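Local atomic coordinates of thermostable monoacylglycerol lipase (Bacillus, PDB entry 4LHE), a protein that hydrolyses monoacylglycerols to fatty acid and glycerol, probably by the serine-based mechanism of alpha/beta hydrolases. Residues A[18-24]-A[47-53]; A[89-93]-A[244-249]; A[1-5]-A[54-58]; A[104-109]-A[176-181]; A[68-74]-A[169-173]. One frame throughout, in Å; residues are numbered along the deposited sequence.

Interaction 1: residues A[18-24]-A[47-53]; sequences NGPVGVL and GYTVCLP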
# COMPACT_ATOMS: atom_id res chain seq x y z
N ASN A 18 3.57 -8.46 -19.65
CA ASN A 18 2.57 -9.00 -20.54
C ASN A 18 1.87 -8.18 -21.61
O ASN A 18 2.26 -8.23 -22.77
CB ASN A 18 1.49 -9.57 -19.61
CG ASN A 18 1.98 -10.76 -18.81
OD1 ASN A 18 2.51 -11.73 -19.37
ND2 ASN A 18 1.83 -10.70 -17.49
N GLY A 19 0.86 -7.40 -21.23
CA GLY A 19 0.15 -6.58 -22.19
C GLY A 19 0.45 -5.15 -21.80
O GLY A 19 1.13 -4.90 -20.79
N PRO A 20 -0.09 -4.20 -22.57
CA PRO A 20 0.19 -2.76 -22.51
C PRO A 20 -0.50 -2.07 -21.34
O PRO A 20 -0.24 -0.90 -21.10
CB PRO A 20 -0.38 -2.25 -23.83
CG PRO A 20 -1.55 -3.15 -24.06
CD PRO A 20 -1.07 -4.51 -23.63
N VAL A 21 -1.38 -2.78 -20.64
CA VAL A 21 -1.92 -2.25 -19.39
C VAL A 21 -1.09 -2.73 -18.19
O VAL A 21 -0.81 -3.93 -18.07
CB VAL A 21 -3.39 -2.63 -19.20
CG1 VAL A 21 -3.91 -2.00 -17.93
CG2 VAL A 21 -4.21 -2.15 -20.39
N GLY A 22 -0.72 -1.81 -17.30
CA GLY A 22 0.15 -2.14 -16.18
C GLY A 22 -0.48 -1.94 -14.82
O GLY A 22 -1.32 -1.06 -14.63
N VAL A 23 -0.10 -2.78 -13.87
CA VAL A 23 -0.52 -2.58 -12.49
C VAL A 23 0.70 -2.48 -11.57
O VAL A 23 1.53 -3.41 -11.51
CB VAL A 23 -1.46 -3.69 -11.98
CG1 VAL A 23 -1.99 -3.31 -10.62
CG2 VAL A 23 -2.63 -3.89 -12.93
N LEU A 24 0.81 -1.36 -10.86
CA LEU A 24 1.81 -1.17 -9.81
C LEU A 24 1.16 -1.57 -8.49
O LEU A 24 0.08 -1.05 -8.16
CB LEU A 24 2.21 0.31 -9.76
CG LEU A 24 3.27 0.71 -8.74
CD1 LEU A 24 4.55 0.06 -9.11
CD2 LEU A 24 3.44 2.24 -8.70
N GLY A 47 -3.32 -11.04 -17.81
CA GLY A 47 -2.76 -10.38 -18.98
C GLY A 47 -2.07 -9.06 -18.73
O GLY A 47 -1.52 -8.44 -19.65
N TYR A 48 -2.04 -8.62 -17.48
CA TYR A 48 -1.46 -7.33 -17.16
C TYR A 48 0.04 -7.41 -16.93
O TYR A 48 0.56 -8.39 -16.43
CB TYR A 48 -2.17 -6.74 -15.93
CG TYR A 48 -3.63 -6.45 -16.20
CD1 TYR A 48 -3.99 -5.31 -16.89
CD2 TYR A 48 -4.63 -7.31 -15.79
CE1 TYR A 48 -5.31 -5.02 -17.16
CE2 TYR A 48 -5.97 -7.04 -16.06
CZ TYR A 48 -6.29 -5.88 -16.76
OH TYR A 48 -7.60 -5.54 -17.05
N THR A 49 0.74 -6.36 -17.35
CA THR A 49 2.10 -6.14 -16.90
C THR A 49 1.98 -5.70 -15.44
O THR A 49 1.12 -4.88 -15.09
CB THR A 49 2.79 -5.10 -17.77
OG1 THR A 49 2.92 -5.65 -19.09
CG2 THR A 49 4.16 -4.75 -17.24
N VAL A 50 2.83 -6.26 -14.59
CA VAL A 50 2.68 -6.10 -13.16
C VAL A 50 4.03 -5.71 -12.55
O VAL A 50 5.06 -6.27 -12.92
CB VAL A 50 2.17 -7.43 -12.58
CG1 VAL A 50 2.68 -7.65 -11.19
CG2 VAL A 50 0.63 -7.45 -12.62
N CYS A 51 4.03 -4.73 -11.66
CA CYS A 51 5.25 -4.34 -10.94
C CYS A 51 4.99 -4.29 -9.44
O CYS A 51 4.15 -3.52 -8.96
CB CYS A 51 5.77 -2.99 -11.46
SG CYS A 51 7.15 -2.25 -10.52
N LEU A 52 5.73 -5.10 -8.68
CA LEU A 52 5.53 -5.18 -7.24
C LEU A 52 6.88 -5.01 -6.58
O LEU A 52 7.58 -6.00 -6.29
CB LEU A 52 4.86 -6.52 -6.84
CG LEU A 52 4.85 -6.93 -5.35
CD1 LEU A 52 4.46 -5.77 -4.45
CD2 LEU A 52 3.91 -8.10 -5.12
N PRO A 53 7.29 -3.75 -6.38
CA PRO A 53 8.60 -3.41 -5.81
C PRO A 53 8.65 -3.71 -4.32
O PRO A 53 7.60 -3.82 -3.67
CB PRO A 53 8.71 -1.89 -6.05
CG PRO A 53 7.28 -1.40 -6.13
CD PRO A 53 6.53 -2.55 -6.80
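T49 OG1 donates to G19 O at 2.6 Å and accepts from N18 N at 2.9 Å, so one hydroxyl ties down the turn that leads into strand 21-24. The N18 side chain adds a nearly straight bond, ND2 to Y48 O, 2.8 Å. Then the backbone ladder takes over: T49 N to V21 O at 3.0 Å, V23 N to T49 O at 2.7 Å and C51 N to V23 O at 2.8 Å. This alternation is that of parallel strands, here running 4.6 Å apart at 16°, and with helix 37-45 between them they make a right-handed beta-alpha-beta crossover of the alpha/beta hydrolase sheet. G47 ends that helix in a Schellman motif. On one face of the sheet V23 CB meets V50 CG2 at 4.3 Å, and V21 CG1 abuts the edge of the Y48 ring, 3.4 Å from CE1. On the other, which helix 70-87 covers, L24 CD1 lies 3.8 Å from C51 SG and 4.0 Å from P53 CD.

Interaction 2: residues A[89-93]-A[244-249]; sequences QTIFV and FFAKHA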
# COMPACT_ATOMS: atom_id res chain seq x y z
N GLN A 89 1.07 1.69 -21.67
CA GLN A 89 0.48 2.98 -22.00
C GLN A 89 -0.73 3.29 -21.13
O GLN A 89 -1.34 4.35 -21.26
CB GLN A 89 0.14 3.08 -23.49
CG GLN A 89 -0.40 1.82 -24.07
CD GLN A 89 0.53 1.28 -25.13
OE1 GLN A 89 1.74 1.54 -25.10
NE2 GLN A 89 -0.02 0.53 -26.08
N THR A 90 -1.06 2.36 -20.24
CA THR A 90 -2.11 2.56 -19.25
C THR A 90 -1.56 2.07 -17.91
O THR A 90 -0.96 0.99 -17.84
CB THR A 90 -3.36 1.75 -19.63
OG1 THR A 90 -3.73 2.03 -20.99
CG2 THR A 90 -4.54 2.08 -18.71
N ILE A 91 -1.75 2.85 -16.86
CA ILE A 91 -1.20 2.45 -15.57
C ILE A 91 -2.27 2.55 -14.48
O ILE A 91 -2.95 3.57 -14.37
CB ILE A 91 0.02 3.31 -15.21
CG1 ILE A 91 1.21 2.93 -16.11
CG2 ILE A 91 0.37 3.14 -13.77
CD1 ILE A 91 2.46 3.75 -15.86
N PHE A 92 -2.43 1.47 -13.71
CA PHE A 92 -3.23 1.52 -12.50
C PHE A 92 -2.35 1.28 -11.30
O PHE A 92 -1.34 0.58 -11.40
CB PHE A 92 -4.27 0.41 -12.52
CG PHE A 92 -5.27 0.55 -13.61
CD1 PHE A 92 -6.25 1.54 -13.53
CD2 PHE A 92 -5.26 -0.32 -14.69
CE1 PHE A 92 -7.20 1.67 -14.55
CE2 PHE A 92 -6.20 -0.20 -15.70
CZ PHE A 92 -7.17 0.80 -15.62
N VAL A 93 -2.73 1.85 -10.16
CA VAL A 93 -1.95 1.67 -8.94
C VAL A 93 -2.88 1.13 -7.83
O VAL A 93 -4.03 1.54 -7.73
CB VAL A 93 -1.25 2.99 -8.51
CG1 VAL A 93 -0.28 2.76 -7.35
CG2 VAL A 93 -0.51 3.62 -9.74
N PHE A 244 -12.65 -3.50 -12.30
CA PHE A 244 -12.27 -2.09 -12.31
C PHE A 244 -11.26 -1.79 -13.43
O PHE A 244 -11.45 -0.85 -14.21
CB PHE A 244 -11.73 -1.65 -10.94
CG PHE A 244 -11.26 -0.19 -10.87
CD1 PHE A 244 -9.91 0.12 -10.93
CD2 PHE A 244 -12.18 0.84 -10.70
CE1 PHE A 244 -9.48 1.44 -10.85
CE2 PHE A 244 -11.75 2.17 -10.63
CZ PHE A 244 -10.39 2.46 -10.70
N PHE A 245 -10.20 -2.59 -13.51
CA PHE A 245 -9.18 -2.40 -14.55
C PHE A 245 -9.76 -2.46 -15.98
O PHE A 245 -9.56 -1.55 -16.79
CB PHE A 245 -8.05 -3.43 -14.41
CG PHE A 245 -7.35 -3.43 -13.06
CD1 PHE A 245 -7.27 -2.29 -12.28
CD2 PHE A 245 -6.76 -4.61 -12.60
CE1 PHE A 245 -6.61 -2.32 -11.05
CE2 PHE A 245 -6.12 -4.65 -11.37
CZ PHE A 245 -6.02 -3.51 -10.61
N ALA A 246 -10.46 -3.56 -16.28
CA ALA A 246 -11.13 -3.73 -17.58
C ALA A 246 -12.01 -2.53 -17.97
O ALA A 246 -11.91 -2.02 -19.09
CB ALA A 246 -11.96 -5.02 -17.58
N LYS A 247 -12.86 -2.09 -17.05
CA LYS A 247 -13.77 -0.99 -17.36
C LYS A 247 -13.12 0.38 -17.53
O LYS A 247 -13.78 1.30 -18.04
CB LYS A 247 -14.91 -0.88 -16.34
CG LYS A 247 -15.80 -2.10 -16.32
CD LYS A 247 -17.10 -1.84 -15.59
CE LYS A 247 -16.95 -2.05 -14.11
NZ LYS A 247 -18.29 -2.33 -13.47
N HIS A 248 -11.87 0.54 -17.11
CA HIS A 248 -11.21 1.84 -17.27
C HIS A 248 -9.86 1.78 -17.99
O HIS A 248 -9.02 2.64 -17.78
CB HIS A 248 -10.96 2.51 -15.91
CG HIS A 248 -12.19 2.62 -15.06
ND1 HIS A 248 -12.59 1.63 -14.20
CD2 HIS A 248 -13.11 3.61 -14.96
CE1 HIS A 248 -13.71 1.99 -13.60
NE2 HIS A 248 -14.04 3.20 -14.04
N ALA A 249 -9.66 0.79 -18.85
CA ALA A 249 -8.32 0.57 -19.41
C ALA A 249 -7.84 1.67 -20.39
O ALA A 249 -6.72 1.59 -20.91
CB ALA A 249 -8.15 -0.85 -19.93
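In this alpha/beta hydrolase fold, the C-terminal helix 234-247 packs on the central sheet, and F92 of strand 90-93 is where its last turn lands. F92 has by far the most surface buried here. Its CA-to-CB bond points at the helix end, and the ring is enclosed from several directions. F245, next in buried area, lies over one face of it: the planes are 26° apart and the centroids 5.0 Å, but the rings are slid so far that they barely overlap, with F92 CD2 3.7 Å from F245 CD1. The backbone of F245 shares that contact, its CA sitting 4.3 Å from the F92 ring centroid in an off-centre CH-pi approach. At the ring edge, F92 CZ comes within 3.4 Å of H248 O and 4.0 Å of A249 CA, while F244 CE1 closes in on F92 CD1 at 4.2 Å. F245 also packs on V23 of the neighbouring strand and meets Y43 edge-to-face, so the helix spans more than one strand. H248 holds the chain as it leaves the helix, ND1 donating to F244 O at 2.7 Å, and its NE2 bonds to E215. A249, third in buried area, then crosses toward the start of the strand, where the hydroxyl of T90 binds it: OG1 donates to A249 O at 3.0 Å.

Interaction 3: residues A[1-5]-A[54-58]; sequences MSEQY and RLKGH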
# COMPACT_ATOMS: atom_id res chain seq x y z
N MET A 1 21.26 1.33 -2.47
CA MET A 1 20.74 1.07 -1.13
C MET A 1 21.82 1.18 -0.04
O MET A 1 22.91 0.62 -0.17
CB MET A 1 20.08 -0.32 -1.07
CG MET A 1 19.62 -0.84 -2.44
SD MET A 1 18.22 -1.99 -2.39
CE MET A 1 16.84 -0.89 -1.98
N SER A 2 21.50 1.92 1.02
CA SER A 2 22.30 1.88 2.25
C SER A 2 21.72 0.77 3.13
O SER A 2 21.80 0.82 4.37
CB SER A 2 22.30 3.23 2.97
OG SER A 2 23.40 3.34 3.86
N GLU A 3 21.11 -0.22 2.48
CA GLU A 3 20.61 -1.42 3.15
C GLU A 3 21.78 -2.32 3.53
O GLU A 3 22.61 -2.68 2.68
CB GLU A 3 19.59 -2.16 2.26
CG GLU A 3 18.27 -1.41 2.07
CD GLU A 3 17.27 -2.19 1.23
OE1 GLU A 3 17.66 -3.21 0.63
OE2 GLU A 3 16.09 -1.77 1.17
N GLN A 4 21.85 -2.68 4.81
CA GLN A 4 22.99 -3.40 5.37
C GLN A 4 22.69 -4.90 5.46
O GLN A 4 23.60 -5.71 5.66
CB GLN A 4 23.32 -2.83 6.75
CG GLN A 4 24.79 -2.50 7.01
CD GLN A 4 25.40 -1.61 5.94
OE1 GLN A 4 24.76 -0.66 5.46
NE2 GLN A 4 26.63 -1.91 5.55
N TYR A 5 21.42 -5.25 5.30
CA TYR A 5 20.96 -6.63 5.49
C TYR A 5 20.34 -7.22 4.22
O TYR A 5 19.86 -6.47 3.37
CB TYR A 5 19.94 -6.68 6.64
CG TYR A 5 20.54 -6.34 7.98
CD1 TYR A 5 20.59 -5.03 8.43
CD2 TYR A 5 21.06 -7.35 8.79
CE1 TYR A 5 21.15 -4.73 9.67
CE2 TYR A 5 21.62 -7.06 10.02
CZ TYR A 5 21.66 -5.74 10.46
OH TYR A 5 22.21 -5.46 11.69
N ARG A 54 9.87 -3.85 -3.81
CA ARG A 54 10.12 -3.99 -2.38
C ARG A 54 10.55 -2.61 -1.90
O ARG A 54 11.57 -2.09 -2.37
CB ARG A 54 11.26 -5.01 -2.16
CG ARG A 54 11.71 -5.19 -0.70
CD ARG A 54 12.83 -6.26 -0.58
NE ARG A 54 14.08 -5.84 -1.22
CZ ARG A 54 14.91 -4.93 -0.71
NH1 ARG A 54 14.60 -4.31 0.42
NH2 ARG A 54 16.03 -4.61 -1.35
N LEU A 55 9.78 -1.99 -1.01
CA LEU A 55 10.12 -0.64 -0.57
C LEU A 55 11.45 -0.64 0.17
O LEU A 55 11.71 -1.54 0.98
CB LEU A 55 9.03 -0.06 0.34
CG LEU A 55 7.65 0.13 -0.28
CD1 LEU A 55 6.69 0.74 0.71
CD2 LEU A 55 7.75 0.95 -1.55
N LYS A 56 12.30 0.36 -0.09
CA LYS A 56 13.58 0.48 0.62
C LYS A 56 13.40 0.32 2.13
O LYS A 56 12.51 0.92 2.74
CB LYS A 56 14.29 1.80 0.32
CG LYS A 56 15.75 1.78 0.77
CD LYS A 56 16.50 3.03 0.38
CE LYS A 56 18.01 2.79 0.49
NZ LYS A 56 18.81 4.03 0.32
N GLY A 57 14.25 -0.52 2.73
CA GLY A 57 14.24 -0.69 4.17
C GLY A 57 13.28 -1.77 4.64
O GLY A 57 13.25 -2.11 5.83
N HIS A 58 12.50 -2.30 3.70
CA HIS A 58 11.50 -3.32 3.99
C HIS A 58 11.97 -4.70 3.52
O HIS A 58 12.72 -4.82 2.54
CB HIS A 58 10.16 -2.95 3.34
CG HIS A 58 9.55 -1.72 3.92
ND1 HIS A 58 10.08 -0.47 3.74
CD2 HIS A 58 8.46 -1.55 4.72
CE1 HIS A 58 9.34 0.43 4.37
NE2 HIS A 58 8.35 -0.21 4.97
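E3 reaches over the turn 55-58 with its carboxylate lying between the R54 guanidinium and the backbone of G57. OE2 accepts from G57 N at 2.7 Å and from R54 NH1 at 3.0 Å; OE1 forms the closest part of the salt bridge, 2.9 Å from R54 NH2. R54 NH1 also donates to H58 O at 2.9 Å, so the arginine ties both the N-terminus and the far end of the turn. M1 extends the cover: its SD sits at the guanidinium edge, 3.6 Å from R54 NH2, and its CA is 3.6 Å from CE of the extended K56 side chain. The amines M1 N and K56 NZ stay 4.6 Å apart. D64 of helix 62-67 holds the backbone N atoms of Q4 and Y5. The N-terminal segment covers the loop from strand 49-52 to helix 62-67 of the alpha/beta hydrolase fold, where H58 N to L55 O at 2.9 Å closes a type II beta turn with G57, at positive phi, in third place.

Interaction 4: residues A[104-109]-A[176-181]; sequences LYLAEH and QTKAKL
This is helix-on-helix packing beside the core of the alpha/beta hydrolase fold: the C-terminal part of helix 98-109, which follows strand 90-96 and the probable nucleophile elbow, meets the last turn of helix 164-179. The backbone is helical through the body of each segment; K180 has phi/psi -106/22, and L181 has 3-10 geometry. Y105 pairs with T177 (CA-CA 5.4 Å) and E108 with K180 (6.6 Å). Apolar contacts come from L104, in rotamer m,t, which puts CB 3.7 Å from T177 CG2 and CD2 4.2 Å from L181 CD2. Among the polar groups, Y105, chi1 t, turns its ring edge to T177, with CD1 3.6 Å from OG1, a hydroxyl already bonded to L173 O; Y105 OH lies 3.4 Å from Q176 OE1. The buried E108, chi1 m and chi2 t, has the most surface covered. Its CG touches K180 O at 3.1 Å, and its OE1 is 3.4 Å from K180 CB. The acid group faces the carbonyls of T177 and K180 near the helix end and probably holds a proton: E108 OE2 lies just 2.6 Å from T177 O.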
# COMPACT_ATOMS: atom_id res chain seq x y z
N LEU A 104 -2.17 6.88 -3.29
CA LEU A 104 -2.79 8.20 -3.31
C LEU A 104 -1.76 9.24 -3.66
O LEU A 104 -2.00 10.10 -4.51
CB LEU A 104 -3.39 8.52 -1.95
CG LEU A 104 -4.54 7.60 -1.56
CD1 LEU A 104 -4.75 7.66 -0.05
CD2 LEU A 104 -5.84 7.99 -2.29
N TYR A 105 -0.59 9.15 -3.03
CA TYR A 105 0.51 10.09 -3.23
C TYR A 105 0.88 10.17 -4.70
O TYR A 105 0.99 11.27 -5.26
CB TYR A 105 1.73 9.64 -2.42
CG TYR A 105 2.91 10.59 -2.44
CD1 TYR A 105 3.07 11.52 -1.42
CD2 TYR A 105 3.87 10.55 -3.45
CE1 TYR A 105 4.15 12.39 -1.41
CE2 TYR A 105 4.95 11.42 -3.44
CZ TYR A 105 5.08 12.33 -2.41
OH TYR A 105 6.15 13.21 -2.38
N LEU A 106 1.07 9.01 -5.32
CA LEU A 106 1.50 8.92 -6.70
C LEU A 106 0.45 9.48 -7.66
O LEU A 106 0.79 10.10 -8.67
CB LEU A 106 1.82 7.47 -7.05
CG LEU A 106 3.11 7.21 -7.80
CD1 LEU A 106 4.28 7.36 -6.86
CD2 LEU A 106 3.08 5.82 -8.41
N ALA A 107 -0.82 9.26 -7.33
CA ALA A 107 -1.90 9.78 -8.15
C ALA A 107 -1.88 11.32 -8.11
O ALA A 107 -2.13 11.98 -9.12
CB ALA A 107 -3.25 9.22 -7.68
N GLU A 108 -1.57 11.87 -6.93
CA GLU A 108 -1.42 13.32 -6.76
C GLU A 108 -0.30 13.92 -7.62
O GLU A 108 -0.37 15.10 -8.00
CB GLU A 108 -1.18 13.66 -5.29
CG GLU A 108 -2.37 13.37 -4.41
CD GLU A 108 -2.04 13.32 -2.95
OE1 GLU A 108 -0.87 13.52 -2.59
OE2 GLU A 108 -2.96 13.09 -2.14
N HIS A 109 0.72 13.13 -7.92
CA HIS A 109 1.87 13.64 -8.66
C HIS A 109 1.85 13.28 -10.14
O HIS A 109 2.57 13.91 -10.94
CB HIS A 109 3.17 13.15 -8.01
CG HIS A 109 3.50 13.83 -6.72
ND1 HIS A 109 2.65 13.84 -5.64
CD2 HIS A 109 4.60 14.53 -6.33
CE1 HIS A 109 3.20 14.51 -4.64
NE2 HIS A 109 4.38 14.94 -5.04
N GLN A 176 1.37 15.04 4.02
CA GLN A 176 1.58 15.56 2.68
C GLN A 176 0.58 14.91 1.71
O GLN A 176 0.23 15.51 0.69
CB GLN A 176 3.03 15.30 2.24
CG GLN A 176 3.63 16.36 1.32
CD GLN A 176 4.83 15.86 0.51
OE1 GLN A 176 4.82 15.87 -0.73
NE2 GLN A 176 5.88 15.41 1.20
N THR A 177 0.12 13.69 2.03
CA THR A 177 -0.81 12.96 1.15
C THR A 177 -2.25 13.43 1.33
O THR A 177 -2.94 13.75 0.36
CB THR A 177 -0.76 11.43 1.38
OG1 THR A 177 0.56 10.94 1.12
CG2 THR A 177 -1.74 10.72 0.46
N LYS A 178 -2.71 13.46 2.57
CA LYS A 178 -4.06 13.92 2.86
C LYS A 178 -4.29 15.36 2.39
O LYS A 178 -5.33 15.69 1.84
CB LYS A 178 -4.31 13.82 4.36
CG LYS A 178 -5.67 14.33 4.80
CD LYS A 178 -5.71 14.33 6.31
CE LYS A 178 -7.09 14.63 6.85
NZ LYS A 178 -7.21 14.08 8.23
N ALA A 179 -3.28 16.21 2.61
CA ALA A 179 -3.36 17.61 2.21
C ALA A 179 -3.63 17.77 0.72
O ALA A 179 -4.33 18.69 0.30
CB ALA A 179 -2.07 18.33 2.59
N LYS A 180 -3.09 16.85 -0.07
CA LYS A 180 -3.13 16.99 -1.52
C LYS A 180 -4.12 16.07 -2.22
O LYS A 180 -3.95 15.84 -3.41
CB LYS A 180 -1.73 16.78 -2.10
CG LYS A 180 -0.70 17.79 -1.64
CD LYS A 180 -0.91 19.14 -2.32
CE LYS A 180 -1.36 20.21 -1.33
NZ LYS A 180 -0.21 20.95 -0.73
N LEU A 181 -5.13 15.56 -1.52
CA LEU A 181 -6.12 14.65 -2.14
C LEU A 181 -6.80 15.24 -3.37
O LEU A 181 -7.01 14.56 -4.38
CB LEU A 181 -7.17 14.22 -1.11
CG LEU A 181 -6.65 13.21 -0.07
CD1 LEU A 181 -7.68 12.86 0.99
CD2 LEU A 181 -6.15 11.94 -0.78

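Interaction 5: residues A[68-74]-A[169-173]; sequences TTFHDWV and QLARL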
# COMPACT_ATOMS: atom_id res chain seq x y z
N THR A 68 15.88 4.73 6.72
CA THR A 68 15.15 5.25 5.57
C THR A 68 14.20 6.37 5.96
O THR A 68 13.74 6.44 7.11
CB THR A 68 14.31 4.17 4.86
OG1 THR A 68 13.26 3.73 5.73
CG2 THR A 68 15.18 3.01 4.46
N THR A 69 13.90 7.24 4.99
CA THR A 69 12.89 8.28 5.17
C THR A 69 11.72 7.93 4.27
O THR A 69 11.85 7.06 3.40
CB THR A 69 13.43 9.64 4.72
OG1 THR A 69 13.52 9.67 3.29
CG2 THR A 69 14.81 9.90 5.33
N PHE A 70 10.58 8.60 4.44
CA PHE A 70 9.46 8.41 3.51
C PHE A 70 9.84 8.81 2.09
O PHE A 70 9.28 8.29 1.12
CB PHE A 70 8.17 9.12 3.99
CG PHE A 70 8.12 10.59 3.69
CD1 PHE A 70 7.56 11.06 2.51
CD2 PHE A 70 8.58 11.51 4.62
CE1 PHE A 70 7.48 12.42 2.25
CE2 PHE A 70 8.51 12.87 4.36
CZ PHE A 70 7.96 13.33 3.18
N HIS A 71 10.82 9.70 1.97
CA HIS A 71 11.34 10.04 0.64
C HIS A 71 11.95 8.82 -0.06
O HIS A 71 11.86 8.69 -1.29
CB HIS A 71 12.35 11.19 0.72
CG HIS A 71 11.75 12.48 1.21
ND1 HIS A 71 10.67 13.08 0.60
CD2 HIS A 71 12.09 13.29 2.24
CE1 HIS A 71 10.35 14.19 1.24
NE2 HIS A 71 11.20 14.34 2.25
N ASP A 72 12.56 7.92 0.72
CA ASP A 72 13.09 6.68 0.15
C ASP A 72 11.97 5.76 -0.37
O ASP A 72 12.10 5.14 -1.43
CB ASP A 72 13.94 5.92 1.19
CG ASP A 72 15.24 6.64 1.56
OD1 ASP A 72 15.86 7.25 0.67
OD2 ASP A 72 15.64 6.59 2.74
N TRP A 73 10.87 5.68 0.38
CA TRP A 73 9.74 4.82 0.04
C TRP A 73 9.04 5.36 -1.19
O TRP A 73 8.70 4.59 -2.11
CB TRP A 73 8.75 4.73 1.22
CG TRP A 73 9.43 4.36 2.51
CD1 TRP A 73 10.56 3.60 2.66
CD2 TRP A 73 9.02 4.73 3.84
NE1 TRP A 73 10.88 3.49 4.00
CE2 TRP A 73 9.94 4.17 4.74
CE3 TRP A 73 7.95 5.47 4.35
CZ2 TRP A 73 9.83 4.33 6.12
CZ3 TRP A 73 7.85 5.65 5.72
CH2 TRP A 73 8.79 5.08 6.59
N VAL A 74 8.85 6.68 -1.24
CA VAL A 74 8.34 7.33 -2.44
C VAL A 74 9.23 7.04 -3.64
O VAL A 74 8.73 6.76 -4.75
CB VAL A 74 8.17 8.86 -2.24
CG1 VAL A 74 7.98 9.57 -3.59
CG2 VAL A 74 7.00 9.12 -1.33
N GLN A 169 8.27 9.39 10.15
CA GLN A 169 8.32 9.51 8.69
C GLN A 169 6.95 9.22 8.09
O GLN A 169 6.49 9.93 7.18
CB GLN A 169 9.37 8.57 8.11
CG GLN A 169 10.81 8.95 8.43
CD GLN A 169 11.29 10.15 7.64
OE1 GLN A 169 10.81 10.40 6.54
NE2 GLN A 169 12.25 10.89 8.19
N LEU A 170 6.32 8.17 8.61
CA LEU A 170 4.99 7.74 8.18
C LEU A 170 3.90 8.80 8.42
O LEU A 170 2.99 8.98 7.60
CB LEU A 170 4.61 6.46 8.91
CG LEU A 170 3.20 5.96 8.65
CD1 LEU A 170 2.98 5.74 7.14
CD2 LEU A 170 2.90 4.70 9.44
N ALA A 171 3.99 9.49 9.56
CA ALA A 171 3.04 10.55 9.89
C ALA A 171 3.21 11.72 8.93
O ALA A 171 2.23 12.35 8.52
CB ALA A 171 3.24 11.00 11.33
N ARG A 172 4.46 12.01 8.56
CA ARG A 172 4.75 13.06 7.60
C ARG A 172 4.24 12.75 6.19
O ARG A 172 3.72 13.62 5.50
CB ARG A 172 6.24 13.35 7.54
CG ARG A 172 6.77 14.07 8.77
CD ARG A 172 7.97 14.93 8.42
NE ARG A 172 9.17 14.13 8.22
CZ ARG A 172 10.20 14.50 7.46
NH1 ARG A 172 10.16 15.65 6.80
NH2 ARG A 172 11.26 13.71 7.34
N LEU A 173 4.42 11.50 5.77
CA LEU A 173 3.86 11.03 4.51
C LEU A 173 2.34 11.15 4.48
O LEU A 173 1.78 11.59 3.47
CB LEU A 173 4.28 9.57 4.26
CG LEU A 173 3.72 8.89 3.01
CD1 LEU A 173 4.08 9.68 1.80
CD2 LEU A 173 4.25 7.47 2.90
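A glutamine from one helix bonds to the start of another: Q169 OE1 accepts from F70 N at 2.8 Å, nearly in line. F70 is the first residue of helix 70-87, so its amide is one of those the helix's own carbonyls leave without a partner. T69 before it is the N-cap, and with D72 it forms a capping box, T69 N to D72 OD2 at 2.9 Å and D72 N to T69 OG1 at 3.3 Å. The two helix segments run 10.1 Å apart at 60°. F70 fills the gap between them. L173 CA lies over one face of its ring, and L173 CD1 comes 3.8 Å from F70 CD1, while R172 lays a face of its guanidinium against the ring edge, CZ 3.9 Å from F70 CE2. Deeper in, W73 CH2 packs on Q169 CB at 3.9 Å. Helix 164-179 probably belongs to the cap inserted between strands 115-119 and 188-193, as in related lipases; the L170 side chain, turned away from 68-74, touches M98 and F29. Chemically, the Q169 amide oxygen gives the F70 N-H an acceptor, one directed bond beside apolar, aromatic and guanidinium packing.

Overall arrangement
Interactions 1 and 2 share the sheet: strands 21-26 and 90-96 are neighbours, bonded G22 N to T90 O and G22 O to F92 N, both 2.9 Å, and the contact centres lie 10 Å apart. Interaction 3 continues from the end of strand 49-52 and meets interaction 5 through W73, whose NE1 is 3.4 Å from H58 CE1; their centres are 13 Å apart. Interactions 4 and 5, also 13 Å apart between centres, both pin helix 164-179 to the core, and Y105 CD1 touches L173 CD1 at 3.8 Å. L55 of interaction 3 and L170 of interaction 5 lie near the probable nucleophile elbow, whereas interaction 2 lies at the other end of strand 90-96.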